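Local coordinates for protein chloromuconate cycloisomerase (Rhodococcus opacus, PDB 4M0X) that is an enolase-superfamily enzyme with a TIM-barrel domain that binds a manganese ion, at residues 222-227 with 231-236; 192-197 with 243-248. One frame throughout, in Å; residues are numbered along the deposited sequence.

Contact 1: 222-227 with 231-236. With MN (manganese (II) ion), chain C.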
loop_
_atom_site.group_PDB
_atom_site.type_symbol
_atom_site.label_atom_id
_atom_site.label_comp_id
_atom_site.label_asym_id
_atom_site.label_seq_id
_atom_site.Cartn_x
_atom_site.Cartn_y
_atom_site.Cartn_z
ATOM N N GLU A 222 -7.716 -12.731 -23.384
ATOM C CA GLU A 222 -6.666 -11.917 -23.889
ATOM C C GLU A 222 -7.140 -10.475 -23.897
ATOM O O GLU A 222 -8.288 -10.213 -24.187
ATOM C CB GLU A 222 -6.243 -12.377 -25.287
ATOM C CG GLU A 222 -4.819 -11.938 -25.615
ATOM C CD GLU A 222 -4.417 -12.118 -27.064
ATOM O OE1 GLU A 222 -4.855 -13.129 -27.670
ATOM O OE2 GLU A 222 -3.643 -11.259 -27.563
ATOM N N GLN A 223 -6.240 -9.551 -23.549
ATOM C CA GLN A 223 -6.490 -8.120 -23.553
ATOM C C GLN A 223 -7.952 -7.758 -23.620
ATOM O O GLN A 223 -8.436 -7.335 -24.665
ATOM C CB GLN A 223 -5.789 -7.468 -24.735
ATOM C CG GLN A 223 -5.659 -5.958 -24.568
ATOM C CD GLN A 223 -4.708 -5.620 -23.458
ATOM O OE1 GLN A 223 -3.584 -6.134 -23.413
ATOM N NE2 GLN A 223 -5.157 -4.778 -22.534
ATOM N N PRO A 224 -8.689 -7.927 -22.516
ATOM C CA PRO A 224 -10.125 -7.622 -22.695
ATOM C C PRO A 224 -10.429 -6.111 -22.688
ATOM O O PRO A 224 -11.261 -5.637 -23.459
ATOM C CB PRO A 224 -10.787 -8.328 -21.519
ATOM C CG PRO A 224 -9.708 -8.466 -20.505
ATOM C CD PRO A 224 -8.386 -8.539 -21.214
ATOM N N ILE A 225 -9.755 -5.366 -21.827
ATOM C CA ILE A 225 -9.983 -3.939 -21.719
ATOM C C ILE A 225 -8.784 -3.189 -22.282
ATOM O O ILE A 225 -7.777 -3.819 -22.637
ATOM C CB ILE A 225 -10.308 -3.520 -20.270
ATOM C CG1 ILE A 225 -9.192 -3.885 -19.297
ATOM C CG2 ILE A 225 -11.583 -4.200 -19.814
ATOM C CD1 ILE A 225 -9.288 -3.166 -17.952
ATOM N N ALA A 226 -8.906 -1.862 -22.375
ATOM C CA ALA A 226 -7.854 -0.972 -22.930
ATOM C C ALA A 226 -6.414 -1.278 -22.425
ATOM O O ALA A 226 -6.258 -1.770 -21.342
ATOM C CB ALA A 226 -8.223 0.494 -22.693
ATOM N N ARG A 227 -5.390 -0.966 -23.213
ATOM C CA ARG A 227 -4.012 -1.336 -22.888
ATOM C C ARG A 227 -3.416 -0.619 -21.688
ATOM O O ARG A 227 -2.520 -1.137 -21.005
ATOM C CB ARG A 227 -3.090 -1.160 -24.090
ATOM C CG ARG A 227 -2.796 0.270 -24.463
ATOM C CD ARG A 227 -2.213 0.337 -25.861
ATOM N NE ARG A 227 -3.247 0.072 -26.849
ATOM C CZ ARG A 227 -3.002 -0.286 -28.104
ATOM N NH1 ARG A 227 -1.761 -0.436 -28.531
ATOM N NH2 ARG A 227 -4.005 -0.512 -28.924
ATOM N N ASP A 231 -5.003 -1.063 -13.698
ATOM C CA ASP A 231 -5.863 -1.335 -12.544
ATOM C C ASP A 231 -7.051 -2.233 -12.888
ATOM O O ASP A 231 -7.406 -3.130 -12.119
ATOM C CB ASP A 231 -6.358 -0.038 -11.948
ATOM C CG ASP A 231 -5.242 0.761 -11.336
ATOM O OD1 ASP A 231 -4.143 0.213 -11.063
ATOM O OD2 ASP A 231 -5.473 1.963 -11.124
ATOM N N GLY A 232 -7.651 -1.973 -14.048
ATOM C CA GLY A 232 -8.856 -2.640 -14.416
ATOM C C GLY A 232 -8.499 -4.069 -14.695
ATOM O O GLY A 232 -9.252 -4.998 -14.346
ATOM N N LEU A 233 -7.336 -4.240 -15.322
ATOM C CA LEU A 233 -6.812 -5.568 -15.574
ATOM C C LEU A 233 -6.630 -6.302 -14.258
ATOM O O LEU A 233 -7.031 -7.447 -14.144
ATOM C CB LEU A 233 -5.485 -5.456 -16.275
ATOM C CG LEU A 233 -5.292 -5.713 -17.763
ATOM C CD1 LEU A 233 -6.571 -6.026 -18.547
ATOM C CD2 LEU A 233 -4.449 -4.565 -18.334
ATOM N N ALA A 234 -6.049 -5.630 -13.272
ATOM C CA ALA A 234 -5.838 -6.221 -11.963
ATOM C C ALA A 234 -7.109 -6.598 -11.250
ATOM O O ALA A 234 -7.108 -7.641 -10.597
ATOM C CB ALA A 234 -4.995 -5.334 -11.059
ATOM N N ARG A 235 -8.157 -5.776 -11.336
ATOM C CA ARG A 235 -9.436 -6.105 -10.710
ATOM C C ARG A 235 -10.017 -7.338 -11.393
ATOM O O ARG A 235 -10.647 -8.163 -10.713
ATOM C CB ARG A 235 -10.482 -4.998 -10.826
ATOM C CG ARG A 235 -10.414 -3.895 -9.794
ATOM C CD ARG A 235 -11.222 -2.688 -10.270
ATOM N NE ARG A 235 -10.519 -1.418 -10.040
ATOM C CZ ARG A 235 -10.280 -0.471 -10.970
ATOM N NH1 ARG A 235 -10.687 -0.632 -12.232
ATOM N NH2 ARG A 235 -9.624 0.660 -10.641
ATOM N N LEU A 236 -9.830 -7.453 -12.717
ATOM C CA LEU A 236 -10.361 -8.567 -13.490
ATOM C C LEU A 236 -9.649 -9.853 -13.108
ATOM O O LEU A 236 -10.298 -10.913 -12.908
ATOM C CB LEU A 236 -10.183 -8.347 -14.984
ATOM C CG LEU A 236 -11.308 -7.766 -15.821
ATOM C CD1 LEU A 236 -10.857 -7.919 -17.242
ATOM C CD2 LEU A 236 -12.641 -8.469 -15.676
HETATM MN MN MN C . -4.238 -10.092 -29.269
HETATM O O HOH W 1 -4.634 -8.010 -30.581
HETATM O O HOH W 2 -5.109 -8.586 -27.886
#

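Contact 2: 192-197 with 243-248. With MN (manganese (II) ion), chain C.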
loop_
_atom_site.group_PDB
_atom_site.type_symbol
_atom_site.label_atom_id
_atom_site.label_comp_id
_atom_site.label_asym_id
_atom_site.label_seq_id
_atom_site.Cartn_x
_atom_site.Cartn_y
_atom_site.Cartn_z
ATOM N N ALA A 192 -8.558 -25.732 -24.984
ATOM C CA ALA A 192 -8.244 -24.368 -24.566
ATOM C C ALA A 192 -9.010 -23.377 -25.457
ATOM O O ALA A 192 -9.046 -23.511 -26.697
ATOM C CB ALA A 192 -6.745 -24.104 -24.617
ATOM N N VAL A 193 -9.649 -22.393 -24.843
ATOM C CA VAL A 193 -10.216 -21.315 -25.636
ATOM C C VAL A 193 -9.789 -19.974 -25.076
ATOM O O VAL A 193 -10.105 -19.660 -23.930
ATOM C CB VAL A 193 -11.739 -21.342 -25.657
ATOM C CG1 VAL A 193 -12.255 -20.280 -26.624
ATOM C CG2 VAL A 193 -12.236 -22.729 -26.036
ATOM N N ILE A 194 -9.052 -19.206 -25.872
ATOM C CA ILE A 194 -8.795 -17.816 -25.574
ATOM C C ILE A 194 -9.879 -16.981 -26.233
ATOM O O ILE A 194 -10.316 -17.314 -27.322
ATOM C CB ILE A 194 -7.472 -17.367 -26.202
ATOM C CG1 ILE A 194 -6.308 -18.105 -25.568
ATOM C CG2 ILE A 194 -7.300 -15.845 -26.118
ATOM C CD1 ILE A 194 -5.114 -18.190 -26.487
ATOM N N VAL A 195 -10.293 -15.887 -25.594
ATOM C CA VAL A 195 -11.048 -14.820 -26.304
ATOM C C VAL A 195 -10.284 -13.484 -26.309
ATOM O O VAL A 195 -9.746 -13.052 -25.271
ATOM C CB VAL A 195 -12.478 -14.621 -25.740
ATOM C CG1 VAL A 195 -13.275 -15.911 -25.837
ATOM C CG2 VAL A 195 -12.441 -14.137 -24.311
ATOM N N ASP A 196 -10.224 -12.854 -27.481
ATOM C CA ASP A 196 -9.451 -11.619 -27.679
ATOM C C ASP A 196 -10.253 -10.432 -28.239
ATOM O O ASP A 196 -10.357 -10.269 -29.455
ATOM C CB ASP A 196 -8.263 -11.885 -28.588
ATOM C CG ASP A 196 -7.270 -10.756 -28.559
ATOM O OD1 ASP A 196 -7.566 -9.772 -27.862
ATOM O OD2 ASP A 196 -6.209 -10.839 -29.216
ATOM N N PRO A 197 -10.835 -9.611 -27.351
ATOM C CA PRO A 197 -11.548 -8.403 -27.725
ATOM C C PRO A 197 -10.623 -7.265 -28.165
ATOM O O PRO A 197 -11.096 -6.190 -28.487
ATOM C CB PRO A 197 -12.234 -7.988 -26.422
ATOM C CG PRO A 197 -12.225 -9.196 -25.559
ATOM C CD PRO A 197 -10.977 -9.912 -25.917
ATOM N N PRO A 243 -7.542 -17.044 -16.199
ATOM C CA PRO A 243 -6.484 -16.028 -16.277
ATOM C C PRO A 243 -6.656 -14.985 -17.372
ATOM O O PRO A 243 -7.353 -15.200 -18.365
ATOM C CB PRO A 243 -5.217 -16.856 -16.532
ATOM C CG PRO A 243 -5.698 -18.137 -17.123
ATOM C CD PRO A 243 -7.042 -18.403 -16.483
ATOM N N ILE A 244 -5.955 -13.874 -17.188
ATOM C CA ILE A 244 -5.941 -12.735 -18.091
ATOM C C ILE A 244 -4.552 -12.616 -18.734
ATOM O O ILE A 244 -3.523 -12.567 -18.031
ATOM C CB ILE A 244 -6.193 -11.440 -17.278
ATOM C CG1 ILE A 244 -7.489 -11.535 -16.496
ATOM C CG2 ILE A 244 -6.201 -10.194 -18.152
ATOM C CD1 ILE A 244 -8.698 -11.696 -17.385
ATOM N N MET A 245 -4.523 -12.499 -20.056
ATOM C CA MET A 245 -3.284 -12.289 -20.780
ATOM C C MET A 245 -3.127 -10.876 -21.351
ATOM O O MET A 245 -4.006 -10.358 -22.028
ATOM C CB MET A 245 -3.228 -13.294 -21.894
ATOM C CG MET A 245 -2.061 -13.185 -22.847
ATOM S SD MET A 245 -1.791 -14.821 -23.560
ATOM C CE MET A 245 -3.271 -15.120 -24.521
ATOM N N ALA A 246 -1.981 -10.271 -21.084
ATOM C CA ALA A 246 -1.604 -9.031 -21.693
ATOM C C ALA A 246 -1.072 -9.294 -23.091
ATOM O O ALA A 246 -0.288 -10.233 -23.311
ATOM C CB ALA A 246 -0.544 -8.365 -20.851
ATOM N N ASP A 247 -1.501 -8.467 -24.037
ATOM C CA ASP A 247 -0.964 -8.483 -25.378
ATOM C C ASP A 247 -0.556 -7.036 -25.657
ATOM O O ASP A 247 0.594 -6.665 -25.373
ATOM C CB ASP A 247 -1.977 -9.025 -26.393
ATOM C CG ASP A 247 -1.501 -8.873 -27.850
ATOM O OD1 ASP A 247 -0.316 -8.507 -28.059
ATOM O OD2 ASP A 247 -2.307 -9.094 -28.784
ATOM N N GLU A 248 -1.495 -6.217 -26.154
ATOM C CA GLU A 248 -1.271 -4.774 -26.382
ATOM C C GLU A 248 -0.622 -4.062 -25.191
ATOM O O GLU A 248 0.029 -3.034 -25.370
ATOM C CB GLU A 248 -2.602 -4.053 -26.640
ATOM C CG GLU A 248 -3.250 -4.232 -28.005
ATOM C CD GLU A 248 -4.123 -5.468 -28.057
ATOM O OE1 GLU A 248 -3.943 -6.411 -27.211
ATOM O OE2 GLU A 248 -4.998 -5.503 -28.953
HETATM MN MN MN C . -4.238 -10.092 -29.269
HETATM O O HOH W 2 -5.109 -8.586 -27.886
HETATM O O HOH W 1 -4.634 -8.010 -30.581
#

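Contact 1: 222-227 with 231-236
Leu233 reaches from helix 230-239 with its CD1 methyl to the side chain of Ile225, where it meets CG1 at 3.5 Å, the two side chains lying alongside and running opposite ways. The isoleucine carries on beyond this methyl to the helix backbone: CG1 stands between the backbone N and the carbonyl carbon (chi1 59°), and Ile225 CD1 comes to rest on the peptide between Gly232 and Leu233, 3.4 Å from Leu233 N. One turn further along the helix, Leu236 places CD1 against the ring of Pro224, 3.5 Å from CG, while Leu233 CD1 also lies 4.1 Å from Pro224 CD. No hydrogen bond joins the two segments; the contact is apolar and almost wholly buried.

The loop is shaped from within by Gln223, whose NE2 donates to Ile225 O at 2.8 Å in a nearly straight bond (174°), with the acceptor in the amide plane. The same amide is also held by Ser249 OG and, through OE1, by the backbone N of Asp247. Just before it, the extended side chain of Glu222 points into the barrel and binds manganese through OE2 at 2.2 Å; its OE1 forms a salt bridge with Lys165. The contact thus packs the loop following strand 220-222 onto the next helix, a beta-alpha junction of the barrel. Helix 203-215 closes the flank with Ala206, His207 and Leu210, and Ile244 of strand 244-246 lies against Pro224.

Contact 2: 192-197 with 243-248
Ile194 presents its CD1 methyl to Met245 CE at 4.1 Å, the two side chains set roughly perpendicular to each other inside the barrel. The methionine leaves its strand with CG anti to the backbone N (chi1 175°) and then bends at the sulfur (chi3 66°), which carries the methyl across to the isoleucine. Strand 220-222 lies between the two strands in the parallel sheet, and the backbones stay well apart, the nearest CA atoms, those of Ile194 and Met245, being 9.2 Å from each other. Phe296 of strand 294-297 touches both apolar side chains from across the barrel interior.

Toward the C-terminal ends of the strands the apolar pair gives way to carboxylates. Asp196 OD2 binds manganese at 2.1 Å and Asp247 OD2 binds it at 2.2 Å, each aspartate using one oxygen, and Glu222 supplies the third carboxylate. Three carboxylates on successive strand ends are the characteristic metal site of the enolase superfamily. The second oxygens have other work: Asp196 OD1 accepts from the backbone N of Asn198, and Asp247 OD1 pairs with Lys271. Water 2, itself on the metal, donates to Asp196 OD1 at 2.7 Å and to Glu248 OE1 at 2.6 Å. Water 1 donates to Glu248 OE2 at 3.0 Å, which makes Glu248 a second-shell residue, linked to the ion by way of its two waters.

The metal-bound oxygens Asp196 OD2 and Asp247 OD2 are 4.3 Å apart, and the cation between these like charges probably offsets their repulsion.

From the N terminus, the chain first enters contact 2 on strand 192-196, passes through helix 203-215 and reaches strand 220-222. There contact 1 closes a short loop, folding residues 222-227 back onto helix 230-239. Strand 244-246 follows directly and completes contact 2, whose longer loop therefore encloses contact 1. The two meet at the middle strand: Glu222 N lies 2.8 Å from Val195 O and Gln223 N 2.8 Å from Met245 O, both probable hydrogen bonds. Contact 1 thus ties this strand end to the outer helical layer, contact 2 joins its two neighbours across the interior, and manganese gathers one carboxylate from each strand end.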